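Side-chain contacts in PA3566 protein (Pseudomonas aeruginosa, PDB 1X7V), which is of unknown function but belongs to the antibiotic biosynthesis monooxygenase family and may therefore have oxidoreductase activity: residues Ala66-Arg69 with His70-Thr73; Ala29-Ala32 with Pro33-Glu37; His19-Ala22 with Leu23-Glu26. All blocks are in the same frame, centred on the assembly; numbering follows the deposited sequence.

Contact 1 (Ala66-Arg69 with His70-Thr73)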
ATOM      1  N   ALA A  66       5.117  13.716  -3.820  1.00 75.17           N
ATOM      2  CA  ALA A  66       4.097  12.850  -4.431  1.00 75.68           C
ATOM      3  C   ALA A  66       3.538  11.861  -3.425  1.00 75.73           C
ATOM      4  O   ALA A  66       2.315  11.705  -3.312  1.00 74.94           O
ATOM      5  CB  ALA A  66       4.641  12.156  -5.667  1.00 74.51           C
ATOM      6  N   LEU A  67       4.410  11.235  -2.638  1.00 76.57           N
ATOM      7  CA  LEU A  67       3.959  10.346  -1.557  1.00 76.88           C
ATOM      8  C   LEU A  67       3.107  11.079  -0.519  1.00 76.96           C
ATOM      9  O   LEU A  67       2.096  10.553  -0.039  1.00 76.53           O
ATOM     10  CB  LEU A  67       5.153   9.679  -0.873  1.00 77.85           C
ATOM     11  CG  LEU A  67       4.898   8.814   0.367  1.00 78.16           C
ATOM     12  CD1 LEU A  67       3.836   7.801   0.051  1.00 81.03           C
ATOM     13  CD2 LEU A  67       6.170   8.149   0.901  1.00 78.11           C
ATOM     14  N   GLU A  68       3.524  12.274  -0.154  1.00 77.26           N
ATOM     15  CA  GLU A  68       2.784  13.097   0.821  1.00 77.36           C
ATOM     16  C   GLU A  68       1.377  13.438   0.318  1.00 76.49           C
ATOM     17  O   GLU A  68       0.393  13.266   1.012  1.00 74.88           O
ATOM     18  CB  GLU A  68       3.610  14.334   1.193  1.00 79.06           C
ATOM     19  CG  GLU A  68       4.421  14.235   2.574  1.00 84.02           C
ATOM     20  CD  GLU A  68       5.660  13.254   2.715  1.00 90.59           C
ATOM     21  OE1 GLU A  68       6.713  13.747   3.208  1.00 95.91           O
ATOM     22  OE2 GLU A  68       5.598  12.008   2.451  1.00 92.53           O
ATOM     23  N   ARG A  69       1.275  13.826  -0.939  1.00 76.32           N
ATOM     24  CA  ARG A  69      -0.038  14.019  -1.567  1.00 77.02           C
ATOM     25  C   ARG A  69      -0.921  12.730  -1.558  1.00 74.79           C
ATOM     26  O   ARG A  69      -2.114  12.760  -1.279  1.00 72.94           O
ATOM     27  CB  ARG A  69       0.191  14.506  -2.992  1.00 77.37           C
ATOM     28  CG  ARG A  69       0.740  15.896  -3.137  1.00 81.82           C
ATOM     29  CD  ARG A  69       0.524  16.412  -4.569  1.00 83.23           C
ATOM     30  NE  ARG A  69       1.149  15.542  -5.565  1.00 87.89           N
ATOM     31  CZ  ARG A  69       2.414  15.651  -5.970  1.00 90.06           C
ATOM     32  NH1 ARG A  69       3.211  16.591  -5.450  1.00 90.24           N
ATOM     33  NH2 ARG A  69       2.902  14.789  -6.878  1.00 90.60           N
ATOM     34  N   HIS A  70      -0.343  11.591  -1.884  1.00 74.84           N
ATOM     35  CA  HIS A  70      -1.059  10.320  -1.795  1.00 75.68           C
ATOM     36  C   HIS A  70      -1.801  10.115  -0.465  1.00 75.59           C
ATOM     37  O   HIS A  70      -2.960   9.682  -0.440  1.00 73.98           O
ATOM     38  CB  HIS A  70      -0.084   9.178  -2.090  1.00 75.31           C
ATOM     39  CG  HIS A  70      -0.626   7.804  -1.847  1.00 75.71           C
ATOM     40  ND1 HIS A  70      -1.680   7.266  -2.561  1.00 74.39           N
ATOM     41  CD2 HIS A  70      -0.225   6.840  -0.982  1.00 77.66           C
ATOM     42  CE1 HIS A  70      -1.900   6.031  -2.140  1.00 75.11           C
ATOM     43  NE2 HIS A  70      -1.042   5.755  -1.169  1.00 76.07           N
ATOM     44  N   GLN A  71      -1.186  10.516   0.634  1.00 77.56           N
ATOM     45  CA  GLN A  71      -1.816  10.300   1.953  1.00 78.25           C
ATOM     46  C   GLN A  71      -2.916  11.274   2.333  1.00 78.99           C
ATOM     47  O   GLN A  71      -3.646  11.086   3.352  1.00 79.00           O
ATOM     48  CB  GLN A  71      -0.761  10.322   3.022  1.00 80.34           C
ATOM     49  CG  GLN A  71       0.212   9.219   2.851  1.00 80.50           C
ATOM     50  CD  GLN A  71       1.292   9.366   3.820  1.00 85.83           C
ATOM     51  OE1 GLN A  71       1.067   9.118   5.039  1.00 81.82           O
ATOM     52  NE2 GLN A  71       2.484   9.797   3.346  1.00 83.87           N
ATOM     53  N   ASN A  72      -3.054  12.319   1.528  1.00 77.25           N
ATOM     54  CA  ASN A  72      -4.133  13.242   1.723  1.00 78.23           C
ATOM     55  C   ASN A  72      -5.309  12.956   0.827  1.00 77.72           C
ATOM     56  O   ASN A  72      -6.286  13.658   0.888  1.00 78.19           O
ATOM     57  CB  ASN A  72      -3.603  14.642   1.561  1.00 78.52           C
ATOM     58  CG  ASN A  72      -2.693  15.013   2.717  1.00 80.87           C
ATOM     59  OD1 ASN A  72      -3.116  15.717   3.620  1.00 85.64           O
ATOM     60  ND2 ASN A  72      -1.494  14.443   2.757  1.00 84.28           N
ATOM     61  N   THR A  73      -5.218  11.892   0.022  1.00 77.02           N
ATOM     62  CA  THR A  73      -6.282  11.584  -0.914  1.00 76.27           C
ATOM     63  C   THR A  73      -7.417  10.956  -0.165  1.00 77.01           C
ATOM     64  O   THR A  73      -7.221  10.377   0.899  1.00 77.41           O
ATOM     65  CB  THR A  73      -5.825  10.633  -2.075  1.00 75.18           C
ATOM     66  OG1 THR A  73      -5.366   9.391  -1.530  1.00 73.61           O
ATOM     67  CG2 THR A  73      -4.712  11.258  -2.874  1.00 75.17           C
TER

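Contact 2 (Ala29-Ala32 with Pro33-Glu37)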
ATOM      1  N   ALA A  29      -9.137  -1.758  -3.355  1.00 70.82           N
ATOM      2  CA  ALA A  29      -9.817  -0.488  -3.617  1.00 71.40           C
ATOM      3  C   ALA A  29      -8.812   0.611  -3.799  1.00 71.08           C
ATOM      4  O   ALA A  29      -9.120   1.650  -4.457  1.00 70.38           O
ATOM      5  CB  ALA A  29     -10.735  -0.121  -2.485  1.00 71.60           C
ATOM      6  N   LEU A  30      -7.644   0.426  -3.193  1.00 71.13           N
ATOM      7  CA  LEU A  30      -6.584   1.464  -3.288  1.00 71.33           C
ATOM      8  C   LEU A  30      -5.917   1.579  -4.662  1.00 71.41           C
ATOM      9  O   LEU A  30      -5.330   2.628  -5.006  1.00 70.72           O
ATOM     10  CB  LEU A  30      -5.534   1.207  -2.223  1.00 71.66           C
ATOM     11  CG  LEU A  30      -6.020   1.477  -0.796  1.00 71.81           C
ATOM     12  CD1 LEU A  30      -5.020   0.955   0.239  1.00 75.35           C
ATOM     13  CD2 LEU A  30      -6.191   2.924  -0.606  1.00 75.05           C
ATOM     14  N   VAL A  31      -5.919   0.482  -5.421  1.00 70.56           N
ATOM     15  CA  VAL A  31      -4.982   0.357  -6.506  1.00 70.43           C
ATOM     16  C   VAL A  31      -5.256   1.286  -7.714  1.00 70.10           C
ATOM     17  O   VAL A  31      -4.356   2.029  -8.138  1.00 70.32           O
ATOM     18  CB  VAL A  31      -4.814  -1.157  -6.894  1.00 70.03           C
ATOM     19  CG1 VAL A  31      -3.861  -1.311  -8.088  1.00 72.47           C
ATOM     20  CG2 VAL A  31      -4.312  -1.954  -5.693  1.00 69.87           C
ATOM     21  N   ALA A  32      -6.463   1.235  -8.280  1.00 70.09           N
ATOM     22  CA  ALA A  32      -6.736   2.028  -9.468  1.00 70.38           C
ATOM     23  C   ALA A  32      -6.580   3.523  -9.162  1.00 69.09           C
ATOM     24  O   ALA A  32      -5.905   4.234  -9.930  1.00 69.88           O
ATOM     25  CB  ALA A  32      -8.108   1.738 -10.017  1.00 71.91           C
ATOM     26  N   PRO A  33      -7.185   4.019  -8.072  1.00 69.47           N
ATOM     27  CA  PRO A  33      -7.043   5.462  -7.863  1.00 69.27           C
ATOM     28  C   PRO A  33      -5.601   5.860  -7.561  1.00 69.29           C
ATOM     29  O   PRO A  33      -5.162   6.982  -7.940  1.00 70.93           O
ATOM     30  CB  PRO A  33      -7.990   5.764  -6.705  1.00 69.55           C
ATOM     31  CG  PRO A  33      -8.260   4.470  -6.071  1.00 72.16           C
ATOM     32  CD  PRO A  33      -8.081   3.411  -7.072  1.00 70.04           C
ATOM     33  N   SER A  34      -4.865   5.004  -6.863  1.00 68.63           N
ATOM     34  CA  SER A  34      -3.465   5.332  -6.549  1.00 68.34           C
ATOM     35  C   SER A  34      -2.591   5.361  -7.803  1.00 68.84           C
ATOM     36  O   SER A  34      -1.740   6.245  -7.967  1.00 67.95           O
ATOM     37  CB  SER A  34      -2.896   4.405  -5.494  1.00 68.20           C
ATOM     38  OG  SER A  34      -3.548   4.520  -4.240  1.00 68.95           O
ATOM     39  N   ARG A  35      -2.799   4.408  -8.710  1.00 68.24           N
ATOM     40  CA  ARG A  35      -2.018   4.335  -9.945  1.00 68.70           C
ATOM     41  C   ARG A  35      -2.191   5.616 -10.804  1.00 69.14           C
ATOM     42  O   ARG A  35      -1.255   6.028 -11.516  1.00 70.16           O
ATOM     43  CB  ARG A  35      -2.453   3.125 -10.766  1.00 68.45           C
ATOM     44  CG  ARG A  35      -1.849   1.839 -10.319  1.00 69.61           C
ATOM     45  CD  ARG A  35      -2.481   0.654 -11.074  1.00 69.43           C
ATOM     46  NE  ARG A  35      -1.825  -0.573 -10.648  1.00 69.66           N
ATOM     47  CZ  ARG A  35      -2.139  -1.778 -11.104  1.00 73.41           C
ATOM     48  NH1 ARG A  35      -3.055  -1.900 -12.049  1.00 74.12           N
ATOM     49  NH2 ARG A  35      -1.507  -2.850 -10.655  1.00 74.72           N
ATOM     50  N   ALA A  36      -3.366   6.253 -10.698  1.00 68.14           N
ATOM     51  CA  ALA A  36      -3.716   7.436 -11.475  1.00 68.40           C
ATOM     52  C   ALA A  36      -3.044   8.691 -10.926  1.00 68.54           C
ATOM     53  O   ALA A  36      -2.956   9.706 -11.628  1.00 67.82           O
ATOM     54  CB  ALA A  36      -5.230   7.616 -11.488  1.00 68.59           C
ATOM     55  N   GLU A  37      -2.612   8.649  -9.658  1.00 68.12           N
ATOM     56  CA  GLU A  37      -2.087   9.863  -9.015  1.00 69.08           C
ATOM     57  C   GLU A  37      -0.815  10.384  -9.690  1.00 68.49           C
ATOM     58  O   GLU A  37       0.029   9.624 -10.111  1.00 67.49           O
ATOM     59  CB  GLU A  37      -1.793   9.610  -7.550  1.00 69.03           C
ATOM     60  CG  GLU A  37      -2.991   9.435  -6.701  1.00 71.26           C
ATOM     61  CD  GLU A  37      -2.557   9.201  -5.257  1.00 73.68           C
ATOM     62  OE1 GLU A  37      -1.888  10.129  -4.720  1.00 77.52           O
ATOM     63  OE2 GLU A  37      -2.859   8.113  -4.690  1.00 75.20           O
TER

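Contact 3 (His19-Ala22 with Leu23-Glu26)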
ATOM      1  N   HIS A  19      -9.375 -12.561   8.971  1.00 70.18           N
ATOM      2  CA  HIS A  19      -9.789 -11.365   8.219  1.00 69.69           C
ATOM      3  C   HIS A  19      -9.069 -11.085   6.897  1.00 69.20           C
ATOM      4  O   HIS A  19      -9.149  -9.972   6.406  1.00 68.17           O
ATOM      5  CB  HIS A  19      -9.716 -10.149   9.133  1.00 70.18           C
ATOM      6  CG  HIS A  19     -10.642 -10.236  10.300  1.00 73.34           C
ATOM      7  ND1 HIS A  19     -11.971  -9.868  10.226  1.00 77.37           N
ATOM      8  CD2 HIS A  19     -10.474 -10.776  11.528  1.00 75.55           C
ATOM      9  CE1 HIS A  19     -12.557 -10.094  11.393  1.00 76.17           C
ATOM     10  NE2 HIS A  19     -11.666 -10.630  12.204  1.00 75.83           N
ATOM     11  N   ALA A  20      -8.413 -12.076   6.289  1.00 68.55           N
ATOM     12  CA  ALA A  20      -7.695 -11.899   5.024  1.00 69.11           C
ATOM     13  C   ALA A  20      -8.590 -11.425   3.891  1.00 69.48           C
ATOM     14  O   ALA A  20      -8.210 -10.546   3.125  1.00 70.47           O
ATOM     15  CB  ALA A  20      -6.963 -13.178   4.592  1.00 69.97           C
ATOM     16  N   GLU A  21      -9.774 -12.008   3.761  1.00 69.92           N
ATOM     17  CA  GLU A  21     -10.622 -11.639   2.656  1.00 71.39           C
ATOM     18  C   GLU A  21     -11.118 -10.210   2.754  1.00 69.74           C
ATOM     19  O   GLU A  21     -11.212  -9.514   1.731  1.00 70.31           O
ATOM     20  CB  GLU A  21     -11.801 -12.590   2.561  1.00 72.91           C
ATOM     21  CG  GLU A  21     -11.367 -14.042   2.269  1.00 79.21           C
ATOM     22  CD  GLU A  21     -11.069 -14.367   0.782  1.00 87.92           C
ATOM     23  OE1 GLU A  21     -10.395 -13.566   0.062  1.00 94.52           O
ATOM     24  OE2 GLU A  21     -11.473 -15.478   0.337  1.00 92.62           O
ATOM     25  N   ALA A  22     -11.448  -9.783   3.968  1.00 69.19           N
ATOM     26  CA  ALA A  22     -11.928  -8.430   4.201  1.00 70.82           C
ATOM     27  C   ALA A  22     -10.799  -7.438   3.907  1.00 70.81           C
ATOM     28  O   ALA A  22     -10.986  -6.385   3.245  1.00 72.67           O
ATOM     29  CB  ALA A  22     -12.422  -8.257   5.642  1.00 70.70           C
ATOM     30  N   LEU A  23      -9.613  -7.742   4.386  1.00 70.85           N
ATOM     31  CA  LEU A  23      -8.478  -6.853   4.121  1.00 70.78           C
ATOM     32  C   LEU A  23      -8.099  -6.736   2.604  1.00 70.39           C
ATOM     33  O   LEU A  23      -7.805  -5.632   2.095  1.00 72.32           O
ATOM     34  CB  LEU A  23      -7.281  -7.283   5.002  1.00 71.70           C
ATOM     35  CG  LEU A  23      -5.994  -6.442   4.778  1.00 72.64           C
ATOM     36  CD1 LEU A  23      -6.343  -4.989   5.093  1.00 74.69           C
ATOM     37  CD2 LEU A  23      -4.763  -6.942   5.562  1.00 72.51           C
ATOM     38  N   GLU A  24      -8.092  -7.847   1.884  1.00 68.85           N
ATOM     39  CA  GLU A  24      -7.866  -7.866   0.444  1.00 71.25           C
ATOM     40  C   GLU A  24      -8.872  -6.975  -0.282  1.00 70.78           C
ATOM     41  O   GLU A  24      -8.474  -6.248  -1.177  1.00 71.60           O
ATOM     42  CB  GLU A  24      -7.985  -9.287  -0.100  1.00 70.49           C
ATOM     43  CG  GLU A  24      -7.839  -9.388  -1.644  1.00 72.75           C
ATOM     44  CD  GLU A  24      -7.903 -10.839  -2.147  1.00 75.83           C
ATOM     45  OE1 GLU A  24      -7.464 -11.765  -1.404  1.00 82.81           O
ATOM     46  OE2 GLU A  24      -8.365 -11.042  -3.294  1.00 79.36           O
ATOM     47  N   ARG A  25     -10.157  -7.064   0.098  1.00 70.41           N
ATOM     48  CA  ARG A  25     -11.227  -6.235  -0.476  1.00 71.36           C
ATOM     49  C   ARG A  25     -10.852  -4.773  -0.311  1.00 70.55           C
ATOM     50  O   ARG A  25     -10.914  -4.007  -1.248  1.00 71.55           O
ATOM     51  CB  ARG A  25     -12.561  -6.527   0.208  1.00 72.12           C
ATOM     52  CG  ARG A  25     -13.653  -5.706  -0.318  1.00 74.53           C
ATOM     53  CD  ARG A  25     -14.987  -6.206   0.124  1.00 77.38           C
ATOM     54  NE  ARG A  25     -15.036  -6.299   1.548  1.00 81.72           N
ATOM     55  CZ  ARG A  25     -15.307  -7.408   2.243  1.00 82.56           C
ATOM     56  NH1 ARG A  25     -15.649  -8.577   1.670  1.00 86.43           N
ATOM     57  NH2 ARG A  25     -15.280  -7.315   3.540  1.00 81.03           N
ATOM     58  N   GLU A  26     -10.420  -4.408   0.883  1.00 71.92           N
ATOM     59  CA  GLU A  26     -10.091  -3.038   1.201  1.00 72.80           C
ATOM     60  C   GLU A  26      -8.841  -2.554   0.476  1.00 73.10           C
ATOM     61  O   GLU A  26      -8.828  -1.419  -0.037  1.00 73.69           O
ATOM     62  CB  GLU A  26      -9.965  -2.880   2.720  1.00 74.15           C
ATOM     63  CG  GLU A  26     -11.298  -3.081   3.453  1.00 78.00           C
ATOM     64  CD  GLU A  26     -12.434  -2.124   2.992  1.00 84.71           C
ATOM     65  OE1 GLU A  26     -12.293  -0.904   3.252  1.00 88.56           O
ATOM     66  OE2 GLU A  26     -13.482  -2.580   2.397  1.00 89.04           O
TER
HETATM   67  O   HOH W   1      -7.731 -12.976   0.860  1.00 28.09           O
HETATM   68  O   HOH W   2     -13.857  -5.033   3.644  1.00 32.56           O

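Contact 1 (Ala66-Arg69 with His70-Thr73)
Glu68 O lies close to the plane of the Asn72 carboxamide, 2.8 Å from ND2, in a hydrogen bond bent to 144° at the hydrogen. The other amide, that of Gln71, runs beside the Glu68 side chain and points the same way, but its plane is turned 89° from the carboxylate; Gln71 NE2 and Glu68 OE2 stay 3.9 Å apart. Ala66 CA lies under one face of the Arg69 guanidinium, offset toward the rim of the group. Around the His70 ring gather Trp61, Tyr43 and, edge-to-face, Phe76, and His70 ND1 is hydrogen-bonded to Glu37; Leu67 O lies beside His70 CB at 3.3 Å. These residues surround the end of helix 64-71, in the connection after strand 54-61 of an alpha-beta plait, where the helix turns toward helix 74-80. Gln71 has CG beside its own backbone N (chi1 -63°), which folds the extended chain back over the preceding turn and brings NE2 to 3.5 Å from Leu67 O, a weak bond. The Leu67 side chain crosses that of Gln71, its CG 4.0 Å from Gln71 NE2, and also touches Leu7 and Leu9 of the sheet. Backbone bonding changes over this span: His70 N binds Ala66 O in regular helical fashion at 3.0 Å, Gln71 N divides weakly between Leu67 O and Glu68 O, and Asn72 N bonds Arg69 O, three residues back. Thr73, the N-cap of helix 74-80, completes the turn. Its OG1 donates to His70 O at 2.7 Å and accepts from Phe76 N; since Thr73 N bonds His70 O as well, that carbonyl is gripped twice, and Thr73 CG2 rests 3.4 Å from Arg69 O.

Contact 2 (Ala29-Ala32 with Pro33-Glu37)
Two hydrogen bonds from Ser34 converge on Leu30 O: the hydroxyl OG at 2.7 Å and the backbone N at 3.1 Å, reaching the carbonyl from opposite faces of its plane. Ser34 OG sits beside its own backbone N (chi1 -64°), which turns the hydroxyl back toward the preceding turn. Arg35 N to Val31 O, 2.9 Å, continues the helical pattern, and Ala36 N to Ala32 O is weak. Pro33 has no N-H to offer, and the helix kinks there. Its ring lies against the preceding turn, Ala29 to Ala32, and meets the carbonyl oxygens of Ala29 and Leu30 where an N-H would otherwise point, with Pro33 CG 3.4 Å from Ala29 O. Among the side chains, Val31 and Arg35 run side by side, so that Val31 CG1 sits over one face of the guanidinium, 3.4 Å from Arg35 NE. The charged end is secured elsewhere, by a salt bridge to Asp44 and a hydrogen bond to Tyr43 O. Leu30 and Ser34 meet Tyr43 of strand 40-47 as well as helix 74-80, a placement characteristic of a helix lying on the antiparallel sheet of an alpha-beta plait.

Contact 3 (His19-Ala22 with Leu23-Glu26)
Glu21 and Glu24 lie alongside each other and point the same way, their carboxylate planes turned 52° apart. Glu21 OE1 and Glu24 OE1 are 3.7 Å apart, two like charges bridged by one water that donates to both, at 2.8 Å to Glu21 OE1 and 2.6 Å to Glu24 OE1, which probably eases their repulsion. Glu24 gets there fully stretched, with CG opposite its backbone N (chi1 177°), whereas Glu21 is bent at chi2; Glu24 OE2 forms a salt bridge with Arg28. This is the start of helix 20-36, which lies on the antiparallel sheet of the alpha-beta plait. His19 is the N-cap residue: its O receives Leu23 N at 3.0 Å, and the Leu23 side chain packs on Ile13, Ala15 and Phe55 of the sheet. Lying in the first turns, both carboxylates are probably favoured by the helix dipole. Arg25, bent at chi3, lays one face of its guanidinium over Ala22 CA, with Arg25 NH2 3.7 Å from Ala22 CB. A second water accepts from Arg25 NH2 at 2.7 Å and donates to Glu26 OE2 at 2.8 Å and to Ala22 O at 3.2 Å. Glu26 OE1 is hydrogen-bonded to Asn83 ND2.

Contacts 3 and 2 belong to helix 20-36, at its start and its end, with centres about 17 Å apart; contact 1 lies on helix 64-71, about 23 Å from contact 3 between centres and on the other side of the chain's centre. Each has a buried side (Ala66 and His70; Leu30 and Ser34; Ala20 and Leu23) and exposed charged residues such as Arg69, Arg35 and Arg25. Contacts 1 and 2 touch through His70, which meets both Glu37 and Ser34. Contact 3 alone has bridging waters among its atoms, contact 2 has a proline kink and a doubly bonded carbonyl, and contact 1 has amides and a threonine that joins the end of one helix to the start of the next.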